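Local coordinates for Alpha/beta hydrolase fold protein (Sphaerobacter thermophilus, PDB 3R0V) that probably acts as a hydrolase of the alpha/beta hydrolase fold, its natural substrate unknown, and holds a d-malate molecule in its pocket, at residues 125-130 / 218-223; 137-142 / 184-189; 201-206 / 229-234. One frame throughout, in Å; residues are numbered along the deposited sequence.

Interaction 1 (125-130 / 218-223); sequences DSRPPV and PAWIRH
Ser-126 meets the first turn of helix 219-231 with its hydroxyl and its carbonyl oxygen. OG lies 3.3 Å from CB of Trp-220 and is hydrogen-bonded to OD2 of Asp-124, whose OD1 is hydrogen-bonded to ND1 of His-223. The carbonyl O receives a bond from a water that accepts from Trp-220 N, 3.1 Å away, bridging the loop to the helix start.

Arg-127 makes the stacked part of the contact. Its chi1 of -177° sets CG anti to the backbone N, and from there the extended chain to NE passes over one face of the indole. CB sits over CG of Trp-220, CD over the six-membered ring at 3.6 Å from its centroid, a CH-pi contact. The guanidinium ends the run as a cation-pi stack, its plane only 20° from that of the indole and CZ 4.0 Å from the same centroid. NH1 donates to Pro-120 O and NH2 to Gly-158 O, which fixes the rotation of the group. The opposite indole face is covered by Pro-218 CG and Ile-221 CG1. An alanine in place of Trp-220 would probably leave the arginine chain without its flat support and open a gap beneath it.

Pro-128 adds a looser touch, CD to Trp-220 CD1. This cation-pi and CH-pi stack ties the loop after strand 111-117 to helix 219-231 near the malate pocket of an alpha/beta hydrolase.

Interaction 2 (137-142 / 184-189); sequences RLDALL and TLPYDH
A chi1 of 174° in Leu-138 sets CG anti to the backbone N and places it, with its two methyls, on the side of Leu-185 and Pro-186. Leu-185 holds its own CG anti to the carbonyl carbon (chi1 -74°), and the two leucine side chains meet at about a right angle. Both methyls of Leu-138 are used: CD2 rests 3.9 Å from CB of Leu-185, and CD1 lies 4.0 Å from CD1 of the same residue. CD2 also reaches Pro-186, 3.9 Å from its backbone N and 4.0 Å from its CG, so that one leucine touches two successive residues at the start of helix 185-192.

One turn further along helix 134-143, Leu-142 comes tip to tip with the proline, its CD1 3.9 Å from Pro-186 CD. Asp-139 approaches the same ring obliquely at the exposed margin, where OD1 is 3.9 Å from CG in a plain van der Waals contact.

The helix segments run nearly antiparallel, at 166°, with axes 11.0 Å apart at closest approach. The gap is bridged by side chains, leucine methyls of helix 134-143 against CB of Leu-185 and the proline ring. The join is apolar and rather thin, and is supplemented by helix 147-158, whose Ala-150 touches Leu-142 and whose Phe-154, a residue of the d-malate pocket, touches Leu-185. Leu-185 also touches Leu-33.

Helices 134-143 and 185-192 lie in the helical insertion between strands 111-117 and 209-213, consistent with the cap that many alpha/beta hydrolases carry over the active site.

Interaction 3 (201-206 / 229-234); sequences RFASIS and ADTIPN
A type I beta turn from Phe-202 to Ile-205 carries the chain away from helix 199-202 and alongside the C-terminal end of helix 219-231, with the CA atoms of Ala-203 and Ile-232 4.8 Å apart. In the alpha/beta hydrolase fold these two connections lead into the neighbouring parallel strands 209-213 and 235-239, the latter at the edge of the main sheet, so the contact joins the entrances to both.

Ala-203 packs by its backbone as much as by its methyl: CA makes a CH...O contact with Thr-231 O at 3.5 Å, while CB lies near CG2 of that threonine. Ile-232 lies with CG1 3.6 Å from Phe-202 O and CG2 3.9 Å from Ile-205 O; Phe-202 CB, 4.2 Å from CG1, and Ile-205 CG2 are looser neighbours. Leu-102 of helix 96-106 also touches both Phe-202 and Ile-232. The ring of Pro-233 sits close to two carbonyls, with CD 3.4 Å from Ala-203 O and 3.3 Å from Ile-205 O.

That second carbonyl also accepts from a water which takes the backbone N-H of Asn-234. The side chain of Asn-234 then closes the exposed end: ND2 donates to Ser-206 O at 2.7 Å, the N-H...O angle 144°, with the donor 38° above the carbonyl plane.

All three contacts are partly buried, and each grades from buried side chains to an exposed margin, yet the chemistry changes with place. Interactions 1 and 3 both use helix 219-231, one at its start and one at its end, and their segments alternate along the chain; both add a water-mediated backbone link to their packing. Interaction 1 relies on a charged group stacked on an aromatic face, interaction 3 on loose aliphatic packing and carbons set against carbonyl oxygens, finished by a hydrogen bond from a side-chain amide to a backbone carbonyl. Interaction 2, nested within the loop that interaction 1 closes, joins two helices of the probable cap almost wholly by apolar side chains. Interactions 1 and 2 lie nearer the malate pocket.

Interaction 1 (125-130 / 218-223)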
ATOM      1  N   ASP A 125      -3.288 -22.073  -0.674  1.00 14.14           N
ATOM      2  CA  ASP A 125      -3.258 -22.456   0.732  1.00 14.67           C
ATOM      3  C   ASP A 125      -1.910 -22.255   1.428  1.00 16.21           C
ATOM      4  O   ASP A 125      -1.820 -22.445   2.640  1.00 17.84           O
ATOM      5  CB  ASP A 125      -3.676 -23.922   0.901  1.00 15.92           C
ATOM      6  CG  ASP A 125      -5.175 -24.149   0.737  1.00 16.88           C
ATOM      7  OD1 ASP A 125      -5.952 -23.195   0.543  1.00 18.32           O
ATOM      8  OD2 ASP A 125      -5.581 -25.327   0.844  1.00 17.93           O
ATOM      9  N   SER A 126      -0.870 -21.859   0.697  1.00 15.48           N
ATOM     10  CA  SER A 126       0.429 -21.627   1.342  1.00 17.00           C
ATOM     11  C   SER A 126       0.397 -20.404   2.260  1.00 17.29           C
ATOM     12  O   SER A 126       1.290 -20.216   3.074  1.00 21.32           O
ATOM     13  CB  SER A 126       1.571 -21.510   0.327  1.00 20.04           C
ATOM     14  OG  SER A 126       1.501 -20.289  -0.390  1.00 20.35           O
ATOM     15  N   ARG A 127      -0.630 -19.571   2.120  1.00 15.07           N
ATOM     16  CA  ARG A 127      -0.864 -18.506   3.090  1.00 15.91           C
ATOM     17  C   ARG A 127      -1.645 -19.067   4.267  1.00 16.59           C
ATOM     18  O   ARG A 127      -2.658 -19.733   4.072  1.00 18.30           O
ATOM     19  CB  ARG A 127      -1.643 -17.352   2.473  1.00 15.48           C
ATOM     20  CG  ARG A 127      -1.834 -16.212   3.452  1.00 15.06           C
ATOM     21  CD  ARG A 127      -2.473 -15.024   2.808  1.00 17.44           C
ATOM     22  NE  ARG A 127      -2.627 -13.922   3.748  1.00 15.45           N
ATOM     23  CZ  ARG A 127      -2.994 -12.697   3.391  1.00 14.42           C
ATOM     24  NH1 ARG A 127      -3.230 -12.418   2.108  1.00 13.48           N
ATOM     25  NH2 ARG A 127      -3.122 -11.753   4.300  1.00 15.41           N
ATOM     26  N   PRO A 128      -1.187 -18.795   5.495  1.00 20.28           N
ATOM     27  CA  PRO A 128      -1.937 -19.243   6.675  1.00 20.83           C
ATOM     28  C   PRO A 128      -3.366 -18.683   6.650  1.00 17.69           C
ATOM     29  O   PRO A 128      -3.552 -17.558   6.223  1.00 17.45           O
ATOM     30  CB  PRO A 128      -1.151 -18.629   7.841  1.00 24.50           C
ATOM     31  CG  PRO A 128       0.199 -18.335   7.294  1.00 26.70           C
ATOM     32  CD  PRO A 128       0.017 -18.023   5.845  1.00 21.38           C
ATOM     33  N   PRO A 129      -4.366 -19.468   7.080  1.00 16.05           N
ATOM     34  CA  PRO A 129      -5.723 -18.910   7.120  1.00 18.53           C
ATOM     35  C   PRO A 129      -5.819 -17.735   8.090  1.00 17.17           C
ATOM     36  O   PRO A 129      -5.208 -17.760   9.159  1.00 21.22           O
ATOM     37  CB  PRO A 129      -6.582 -20.086   7.610  1.00 23.47           C
ATOM     38  CG  PRO A 129      -5.620 -21.073   8.178  1.00 25.87           C
ATOM     39  CD  PRO A 129      -4.328 -20.888   7.467  1.00 22.06           C
ATOM     40  N   VAL A 130      -6.551 -16.703   7.698  1.00 15.64           N
ATOM     41  CA  VAL A 130      -6.834 -15.582   8.581  1.00 13.73           C
ATOM     42  C   VAL A 130      -7.947 -16.039   9.513  1.00 15.56           C
ATOM     43  O   VAL A 130      -8.903 -16.664   9.061  1.00 17.28           O
ATOM     44  CB  VAL A 130      -7.308 -14.367   7.768  1.00 15.33           C
ATOM     45  CG1 VAL A 130      -7.757 -13.241   8.684  1.00 17.78           C
ATOM     46  CG2 VAL A 130      -6.211 -13.893   6.810  1.00 15.80           C
ATOM     47  N   PRO A 218       7.297 -14.407   1.282  1.00 13.77           N
ATOM     48  CA  PRO A 218       6.782 -15.765   1.475  1.00 14.49           C
ATOM     49  C   PRO A 218       6.228 -16.332   0.170  1.00 13.59           C
ATOM     50  O   PRO A 218       5.907 -15.572  -0.755  1.00 13.12           O
ATOM     51  CB  PRO A 218       5.671 -15.582   2.516  1.00 15.97           C
ATOM     52  CG  PRO A 218       5.263 -14.160   2.412  1.00 15.95           C
ATOM     53  CD  PRO A 218       6.491 -13.386   1.969  1.00 16.29           C
ATOM     54  N   ALA A 219       6.164 -17.656   0.071  1.00 11.23           N
ATOM     55  CA  ALA A 219       5.651 -18.301  -1.129  1.00 10.31           C
ATOM     56  C   ALA A 219       4.305 -17.725  -1.555  1.00 11.74           C
ATOM     57  O   ALA A 219       4.045 -17.522  -2.744  1.00 12.06           O
ATOM     58  CB  ALA A 219       5.544 -19.814  -0.927  1.00 13.41           C
ATOM     59  N   TRP A 220       3.433 -17.459  -0.597  1.00 10.80           N
ATOM     60  CA  TRP A 220       2.099 -17.011  -0.974  1.00 10.82           C
ATOM     61  C   TRP A 220       2.093 -15.655  -1.663  1.00  9.97           C
ATOM     62  O   TRP A 220       1.251 -15.400  -2.532  1.00 11.30           O
ATOM     63  CB  TRP A 220       1.139 -17.039   0.217  1.00 12.33           C
ATOM     64  CG  TRP A 220       1.406 -16.075   1.345  1.00  9.70           C
ATOM     65  CD1 TRP A 220       2.091 -16.323   2.508  1.00 12.08           C
ATOM     66  CD2 TRP A 220       0.920 -14.731   1.450  1.00 10.37           C
ATOM     67  NE1 TRP A 220       2.072 -15.213   3.316  1.00 12.56           N
ATOM     68  CE2 TRP A 220       1.362 -14.220   2.692  1.00 12.44           C
ATOM     69  CE3 TRP A 220       0.165 -13.907   0.612  1.00 11.73           C
ATOM     70  CZ2 TRP A 220       1.067 -12.914   3.116  1.00 13.04           C
ATOM     71  CZ3 TRP A 220      -0.124 -12.615   1.029  1.00 12.83           C
ATOM     72  CH2 TRP A 220       0.328 -12.132   2.271  1.00 13.29           C
ATOM     73  N   ILE A 221       3.035 -14.793  -1.291  1.00 10.39           N
ATOM     74  CA  ILE A 221       3.193 -13.512  -1.964  1.00  9.63           C
ATOM     75  C   ILE A 221       3.702 -13.695  -3.397  1.00 10.40           C
ATOM     76  O   ILE A 221       3.233 -13.014  -4.313  1.00 11.19           O
ATOM     77  CB  ILE A 221       4.134 -12.596  -1.160  1.00 11.03           C
ATOM     78  CG1 ILE A 221       3.380 -11.967   0.013  1.00 10.95           C
ATOM     79  CG2 ILE A 221       4.780 -11.521  -2.041  1.00 12.34           C
ATOM     80  CD1 ILE A 221       2.375 -10.885  -0.415  1.00 12.06           C
ATOM     81  N   ARG A 222       4.652 -14.601  -3.600  1.00 10.39           N
ATOM     82  CA  ARG A 222       5.099 -14.891  -4.967  1.00 10.12           C
ATOM     83  C   ARG A 222       3.940 -15.370  -5.816  1.00 11.35           C
ATOM     84  O   ARG A 222       3.789 -14.945  -6.960  1.00 11.48           O
ATOM     85  CB  ARG A 222       6.197 -15.958  -4.997  1.00 11.64           C
ATOM     86  CG  ARG A 222       7.481 -15.595  -4.267  1.00 12.31           C
ATOM     87  CD  ARG A 222       8.607 -16.544  -4.713  1.00 12.83           C
ATOM     88  NE  ARG A 222       8.236 -17.954  -4.575  1.00 14.87           N
ATOM     89  CZ  ARG A 222       8.524 -18.712  -3.517  1.00 14.28           C
ATOM     90  NH1 ARG A 222       9.226 -18.224  -2.500  1.00 12.93           N
ATOM     91  NH2 ARG A 222       8.119 -19.970  -3.494  1.00 13.26           N
ATOM     92  N   HIS A 223       3.133 -16.278  -5.280  1.00 10.47           N
ATOM     93  CA  HIS A 223       2.054 -16.832  -6.092  1.00 10.58           C
ATOM     94  C   HIS A 223       1.036 -15.757  -6.460  1.00 10.61           C
ATOM     95  O   HIS A 223       0.531 -15.743  -7.580  1.00 11.27           O
ATOM     96  CB  HIS A 223       1.366 -17.994  -5.385  1.00 11.74           C
ATOM     97  CG  HIS A 223       2.302 -19.080  -4.980  1.00 12.93           C
ATOM     98  ND1 HIS A 223       2.020 -19.948  -3.951  1.00 15.44           N
ATOM     99  CD2 HIS A 223       3.527 -19.423  -5.443  1.00 16.70           C
ATOM    100  CE1 HIS A 223       3.027 -20.792  -3.803  1.00 16.20           C
ATOM    101  NE2 HIS A 223       3.949 -20.505  -4.705  1.00 17.19           N
TER
HETATM  102  O   HOH W   1       3.817 -19.061   2.007  1.00 16.26           O

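Interaction 2 (137-142 / 184-189)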
ATOM      1  N   ARG A 137     -11.866  -9.415  16.602  1.00 13.15           N
ATOM      2  CA  ARG A 137     -10.764  -9.362  17.557  1.00 11.54           C
ATOM      3  C   ARG A 137      -9.971  -8.063  17.425  1.00 11.52           C
ATOM      4  O   ARG A 137      -9.614  -7.440  18.425  1.00 12.24           O
ATOM      5  CB  ARG A 137      -9.860 -10.590  17.390  1.00 12.05           C
ATOM      6  CG  ARG A 137      -8.596 -10.571  18.220  1.00 13.02           C
ATOM      7  CD  ARG A 137      -8.883 -10.502  19.717  1.00 13.97           C
ATOM      8  NE  ARG A 137      -7.637 -10.629  20.463  1.00 15.48           N
ATOM      9  CZ  ARG A 137      -7.558 -10.598  21.788  1.00 21.47           C
ATOM     10  NH1 ARG A 137      -8.658 -10.435  22.511  1.00 26.07           N
ATOM     11  NH2 ARG A 137      -6.382 -10.723  22.386  1.00 20.27           N
ATOM     12  N   LEU A 138      -9.689  -7.659  16.189  1.00 11.96           N
ATOM     13  CA  LEU A 138      -8.979  -6.420  15.946  1.00 11.36           C
ATOM     14  C   LEU A 138      -9.740  -5.241  16.557  1.00 13.03           C
ATOM     15  O   LEU A 138      -9.157  -4.391  17.229  1.00 12.24           O
ATOM     16  CB  LEU A 138      -8.789  -6.225  14.444  1.00 13.27           C
ATOM     17  CG  LEU A 138      -8.171  -4.897  14.003  1.00 11.81           C
ATOM     18  CD1 LEU A 138      -6.794  -4.703  14.612  1.00 14.26           C
ATOM     19  CD2 LEU A 138      -8.129  -4.828  12.465  1.00 14.00           C
ATOM     20  N   ASP A 139     -11.051  -5.198  16.325  1.00 13.23           N
ATOM     21  CA  ASP A 139     -11.871  -4.139  16.896  1.00 15.45           C
ATOM     22  C   ASP A 139     -11.817  -4.153  18.417  1.00 12.84           C
ATOM     23  O   ASP A 139     -11.750  -3.106  19.054  1.00 14.09           O
ATOM     24  CB  ASP A 139     -13.327  -4.267  16.441  1.00 17.94           C
ATOM     25  CG  ASP A 139     -13.555  -3.733  15.034  1.00 26.41           C
ATOM     26  OD1 ASP A 139     -12.687  -2.992  14.513  1.00 28.17           O
ATOM     27  OD2 ASP A 139     -14.619  -4.050  14.456  1.00 34.21           O
ATOM     28  N   ALA A 140     -11.839  -5.348  18.999  1.00 12.28           N
ATOM     29  CA  ALA A 140     -11.829  -5.478  20.458  1.00 12.56           C
ATOM     30  C   ALA A 140     -10.523  -4.957  21.059  1.00 13.91           C
ATOM     31  O   ALA A 140     -10.520  -4.261  22.081  1.00 14.64           O
ATOM     32  CB  ALA A 140     -12.073  -6.916  20.857  1.00 12.68           C
ATOM     33  N   LEU A 141      -9.414  -5.284  20.404  1.00 12.14           N
ATOM     34  CA  LEU A 141      -8.109  -4.813  20.855  1.00 10.85           C
ATOM     35  C   LEU A 141      -8.059  -3.294  20.801  1.00 12.17           C
ATOM     36  O   LEU A 141      -7.614  -2.639  21.749  1.00 12.90           O
ATOM     37  CB  LEU A 141      -6.998  -5.418  19.990  1.00 11.75           C
ATOM     38  CG  LEU A 141      -6.768  -6.924  20.194  1.00 10.10           C
ATOM     39  CD1 LEU A 141      -5.804  -7.421  19.139  1.00 13.24           C
ATOM     40  CD2 LEU A 141      -6.259  -7.221  21.610  1.00 14.81           C
ATOM     41  N   LEU A 142      -8.515  -2.729  19.686  1.00 10.93           N
ATOM     42  CA  LEU A 142      -8.513  -1.282  19.526  1.00 12.86           C
ATOM     43  C   LEU A 142      -9.390  -0.592  20.579  1.00 13.21           C
ATOM     44  O   LEU A 142      -9.012   0.462  21.103  1.00 13.62           O
ATOM     45  CB  LEU A 142      -8.916  -0.888  18.104  1.00 10.57           C
ATOM     46  CG  LEU A 142      -7.860  -1.267  17.064  1.00 12.56           C
ATOM     47  CD1 LEU A 142      -8.432  -1.139  15.661  1.00 12.04           C
ATOM     48  CD2 LEU A 142      -6.599  -0.423  17.203  1.00 12.58           C
ATOM     49  N   THR A 184      -6.378   2.649  12.069  1.00  9.49           N
ATOM     50  CA  THR A 184      -6.666   2.503  10.631  1.00 11.04           C
ATOM     51  C   THR A 184      -6.533   1.070  10.104  1.00 11.40           C
ATOM     52  O   THR A 184      -6.790   0.812   8.931  1.00 11.37           O
ATOM     53  CB  THR A 184      -5.806   3.448   9.750  1.00 11.24           C
ATOM     54  OG1 THR A 184      -4.422   3.097   9.834  1.00 10.75           O
ATOM     55  CG2 THR A 184      -5.991   4.909  10.170  1.00 11.61           C
ATOM     56  N   LEU A 185      -6.131   0.133  10.955  1.00 10.68           N
ATOM     57  CA  LEU A 185      -6.021  -1.248  10.500  1.00  9.92           C
ATOM     58  C   LEU A 185      -7.328  -1.799   9.905  1.00 11.40           C
ATOM     59  O   LEU A 185      -7.284  -2.535   8.917  1.00 11.75           O
ATOM     60  CB  LEU A 185      -5.486  -2.160  11.610  1.00 10.97           C
ATOM     61  CG  LEU A 185      -3.989  -2.017  11.904  1.00 10.51           C
ATOM     62  CD1 LEU A 185      -3.618  -2.643  13.254  1.00 11.54           C
ATOM     63  CD2 LEU A 185      -3.128  -2.586  10.777  1.00 13.92           C
ATOM     64  N   PRO A 186      -8.492  -1.450  10.491  1.00 10.89           N
ATOM     65  CA  PRO A 186      -9.734  -1.905   9.854  1.00 11.78           C
ATOM     66  C   PRO A 186      -9.927  -1.318   8.456  1.00  9.97           C
ATOM     67  O   PRO A 186     -10.621  -1.917   7.644  1.00 12.95           O
ATOM     68  CB  PRO A 186     -10.824  -1.412  10.810  1.00 12.52           C
ATOM     69  CG  PRO A 186     -10.135  -1.330  12.145  1.00 13.12           C
ATOM     70  CD  PRO A 186      -8.753  -0.810  11.789  1.00 11.15           C
ATOM     71  N   TYR A 187      -9.339  -0.160   8.180  1.00 10.77           N
ATOM     72  CA  TYR A 187      -9.450   0.439   6.851  1.00 12.29           C
ATOM     73  C   TYR A 187      -8.729  -0.428   5.830  1.00 12.53           C
ATOM     74  O   TYR A 187      -9.255  -0.699   4.747  1.00 11.79           O
ATOM     75  CB  TYR A 187      -8.829   1.830   6.828  1.00 11.75           C
ATOM     76  CG  TYR A 187      -9.479   2.858   7.722  1.00 10.35           C
ATOM     77  CD1 TYR A 187     -10.615   2.568   8.457  1.00 13.12           C
ATOM     78  CD2 TYR A 187      -8.965   4.150   7.783  1.00 14.27           C
ATOM     79  CE1 TYR A 187     -11.212   3.536   9.261  1.00 17.87           C
ATOM     80  CE2 TYR A 187      -9.550   5.116   8.565  1.00 15.17           C
ATOM     81  CZ  TYR A 187     -10.671   4.805   9.307  1.00 14.69           C
ATOM     82  OH  TYR A 187     -11.259   5.778  10.091  1.00 20.49           O
ATOM     83  N   ASP A 188      -7.522  -0.870   6.170  1.00 11.09           N
ATOM     84  CA  ASP A 188      -6.786  -1.735   5.261  1.00 11.48           C
ATOM     85  C   ASP A 188      -7.462  -3.091   5.102  1.00 11.74           C
ATOM     86  O   ASP A 188      -7.441  -3.675   4.016  1.00 13.27           O
ATOM     87  CB  ASP A 188      -5.327  -1.827   5.683  1.00 12.13           C
ATOM     88  CG  ASP A 188      -4.569  -0.558   5.319  1.00 13.32           C
ATOM     89  OD1 ASP A 188      -4.240   0.246   6.206  1.00 17.66           O
ATOM     90  OD2 ASP A 188      -4.362  -0.339   4.103  1.00 15.24           O
ATOM     91  N   HIS A 189      -8.091  -3.589   6.164  1.00 11.30           N
ATOM     92  CA  HIS A 189      -8.855  -4.820   6.024  1.00 11.21           C
ATOM     93  C   HIS A 189      -9.986  -4.631   5.000  1.00 12.13           C
ATOM     94  O   HIS A 189     -10.206  -5.484   4.134  1.00 12.31           O
ATOM     95  CB  HIS A 189      -9.404  -5.261   7.381  1.00 12.36           C
ATOM     96  CG  HIS A 189     -10.123  -6.577   7.337  1.00 14.15           C
ATOM     97  ND1 HIS A 189     -10.952  -7.005   8.351  1.00 23.86           N
ATOM     98  CD2 HIS A 189     -10.150  -7.547   6.393  1.00 19.55           C
ATOM     99  CE1 HIS A 189     -11.449  -8.190   8.039  1.00 20.92           C
ATOM    100  NE2 HIS A 189     -10.981  -8.541   6.855  1.00 18.55           N
TER

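Interaction 3 (201-206 / 229-234)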
ATOM      1  N   ARG A 201     -12.379  -7.368 -12.409  1.00 15.82           N
ATOM      2  CA  ARG A 201     -12.014  -5.954 -12.407  1.00 14.85           C
ATOM      3  C   ARG A 201     -10.571  -5.709 -12.809  1.00 15.24           C
ATOM      4  O   ARG A 201     -10.283  -4.823 -13.617  1.00 18.37           O
ATOM      5  CB  ARG A 201     -12.249  -5.344 -11.035  1.00 16.25           C
ATOM      6  CG  ARG A 201     -13.694  -5.396 -10.599  1.00 19.54           C
ATOM      7  CD  ARG A 201     -13.896  -4.474  -9.424  1.00 20.89           C
ATOM      8  NE  ARG A 201     -13.840  -3.079  -9.850  1.00 24.84           N
ATOM      9  CZ  ARG A 201     -13.490  -2.075  -9.055  1.00 29.48           C
ATOM     10  NH1 ARG A 201     -13.152  -2.317  -7.797  1.00 31.33           N
ATOM     11  NH2 ARG A 201     -13.473  -0.828  -9.520  1.00 29.54           N
ATOM     12  N   PHE A 202      -9.649  -6.483 -12.249  1.00 13.57           N
ATOM     13  CA  PHE A 202      -8.246  -6.243 -12.529  1.00 14.04           C
ATOM     14  C   PHE A 202      -7.876  -6.629 -13.962  1.00 12.87           C
ATOM     15  O   PHE A 202      -6.985  -6.022 -14.551  1.00 14.61           O
ATOM     16  CB  PHE A 202      -7.340  -6.930 -11.493  1.00 11.96           C
ATOM     17  CG  PHE A 202      -7.450  -6.355 -10.088  1.00 12.39           C
ATOM     18  CD1 PHE A 202      -8.231  -5.230  -9.820  1.00 13.72           C
ATOM     19  CD2 PHE A 202      -6.738  -6.932  -9.041  1.00 12.99           C
ATOM     20  CE1 PHE A 202      -8.317  -4.714  -8.526  1.00 15.32           C
ATOM     21  CE2 PHE A 202      -6.810  -6.415  -7.759  1.00 14.09           C
ATOM     22  CZ  PHE A 202      -7.594  -5.312  -7.499  1.00 14.07           C
ATOM     23  N   ALA A 203      -8.568  -7.608 -14.533  1.00 15.87           N
ATOM     24  CA  ALA A 203      -8.325  -7.953 -15.936  1.00 18.25           C
ATOM     25  C   ALA A 203      -8.692  -6.800 -16.875  1.00 18.98           C
ATOM     26  O   ALA A 203      -8.247  -6.774 -18.022  1.00 21.41           O
ATOM     27  CB  ALA A 203      -9.079  -9.209 -16.312  1.00 19.02           C
ATOM     28  N   SER A 204      -9.465  -5.841 -16.368  1.00 16.01           N
ATOM     29  CA  SER A 204      -9.928  -4.700 -17.158  0.54 20.37           C
ATOM     30  C   SER A 204      -8.952  -3.521 -17.121  1.00 19.66           C
ATOM     31  O   SER A 204      -9.150  -2.510 -17.808  1.00 22.16           O
ATOM     32  CB  SER A 204     -11.315  -4.245 -16.687  0.54 22.29           C
ATOM     33  OG  SER A 204     -11.238  -3.447 -15.514  0.54 21.97           O
ATOM     34  N   ILE A 205      -7.903  -3.642 -16.310  1.00 15.82           N
ATOM     35  CA  ILE A 205      -6.884  -2.618 -16.244  1.00 15.80           C
ATOM     36  C   ILE A 205      -6.019  -2.744 -17.490  1.00 19.03           C
ATOM     37  O   ILE A 205      -5.400  -3.779 -17.728  1.00 21.20           O
ATOM     38  CB  ILE A 205      -6.014  -2.763 -14.983  1.00 14.18           C
ATOM     39  CG1 ILE A 205      -6.857  -2.522 -13.722  1.00 14.79           C
ATOM     40  CG2 ILE A 205      -4.831  -1.799 -15.035  1.00 15.48           C
ATOM     41  CD1 ILE A 205      -6.170  -2.976 -12.432  1.00 15.39           C
ATOM     42  N   SER A 206      -5.971  -1.686 -18.284  1.00 16.80           N
ATOM     43  CA  SER A 206      -5.284  -1.751 -19.563  1.00 17.56           C
ATOM     44  C   SER A 206      -3.920  -1.066 -19.566  1.00 22.17           C
ATOM     45  O   SER A 206      -3.156  -1.211 -20.521  1.00 30.20           O
ATOM     46  CB  SER A 206      -6.169  -1.162 -20.667  1.00 25.30           C
ATOM     47  OG  SER A 206      -6.515   0.172 -20.355  1.00 31.99           O
ATOM     48  N   ALA A 229       0.216 -10.658 -12.316  1.00 11.63           N
ATOM     49  CA  ALA A 229       0.931 -10.293 -13.541  1.00 13.36           C
ATOM     50  C   ALA A 229       0.427 -11.068 -14.751  1.00 15.75           C
ATOM     51  O   ALA A 229       0.723 -10.703 -15.892  1.00 19.56           O
ATOM     52  CB  ALA A 229       2.433 -10.482 -13.364  1.00 15.13           C
ATOM     53  N   ASP A 230      -0.337 -12.126 -14.505  1.00 13.82           N
ATOM     54  CA  ASP A 230      -0.973 -12.875 -15.583  0.53 14.63           C
ATOM     55  C   ASP A 230      -2.376 -12.316 -15.866  1.00 15.37           C
ATOM     56  O   ASP A 230      -2.794 -12.194 -17.024  1.00 18.91           O
ATOM     57  CB  ASP A 230      -1.034 -14.365 -15.220  0.53 18.15           C
ATOM     58  CG  ASP A 230      -1.538 -15.232 -16.362  0.53 24.59           C
ATOM     59  OD1 ASP A 230      -0.776 -15.450 -17.327  0.53 29.64           O
ATOM     60  OD2 ASP A 230      -2.689 -15.708 -16.290  0.53 30.25           O
ATOM     61  N   THR A 231      -3.098 -11.973 -14.803  1.00 14.25           N
ATOM     62  CA  THR A 231      -4.465 -11.479 -14.927  1.00 13.62           C
ATOM     63  C   THR A 231      -4.531 -10.105 -15.585  1.00 15.47           C
ATOM     64  O   THR A 231      -5.406  -9.831 -16.416  1.00 16.46           O
ATOM     65  CB  THR A 231      -5.131 -11.439 -13.532  1.00 12.92           C
ATOM     66  OG1 THR A 231      -5.324 -12.785 -13.082  1.00 17.43           O
ATOM     67  CG2 THR A 231      -6.473 -10.726 -13.576  1.00 17.66           C
ATOM     68  N   ILE A 232      -3.602  -9.235 -15.225  1.00 13.82           N
ATOM     69  CA  ILE A 232      -3.571  -7.892 -15.781  1.00 14.80           C
ATOM     70  C   ILE A 232      -2.871  -7.980 -17.126  1.00 14.12           C
ATOM     71  O   ILE A 232      -1.728  -8.427 -17.207  1.00 16.20           O
ATOM     72  CB  ILE A 232      -2.854  -6.927 -14.826  1.00 14.61           C
ATOM     73  CG1 ILE A 232      -3.612  -6.870 -13.497  1.00 15.51           C
ATOM     74  CG2 ILE A 232      -2.741  -5.549 -15.455  1.00 15.06           C
ATOM     75  CD1 ILE A 232      -2.884  -6.144 -12.390  1.00 15.62           C
ATOM     76  N   PRO A 233      -3.565  -7.580 -18.201  1.00 15.77           N
ATOM     77  CA  PRO A 233      -3.032  -7.946 -19.517  1.00 17.76           C
ATOM     78  C   PRO A 233      -1.671  -7.356 -19.861  1.00 18.00           C
ATOM     79  O   PRO A 233      -0.855  -8.032 -20.489  1.00 20.95           O
ATOM     80  CB  PRO A 233      -4.116  -7.462 -20.494  1.00 22.93           C
ATOM     81  CG  PRO A 233      -4.953  -6.514 -19.727  1.00 20.23           C
ATOM     82  CD  PRO A 233      -4.901  -6.973 -18.291  1.00 15.99           C
ATOM     83  N   ASN A 234      -1.403  -6.125 -19.457  1.00 15.97           N
ATOM     84  CA  ASN A 234      -0.118  -5.551 -19.808  1.00 19.59           C
ATOM     85  C   ASN A 234       0.787  -5.429 -18.594  1.00 20.96           C
ATOM     86  O   ASN A 234       1.213  -4.328 -18.233  1.00 24.54           O
ATOM     87  CB  ASN A 234      -0.317  -4.213 -20.518  1.00 20.62           C
ATOM     88  CG  ASN A 234      -1.264  -4.331 -21.711  1.00 32.44           C
ATOM     89  OD1 ASN A 234      -1.049  -5.152 -22.608  1.00 32.74           O
ATOM     90  ND2 ASN A 234      -2.333  -3.537 -21.707  1.00 26.93           N
TER
HETATM   91  O   HOH W   2      -2.715  -3.824 -18.481  1.00 22.28           O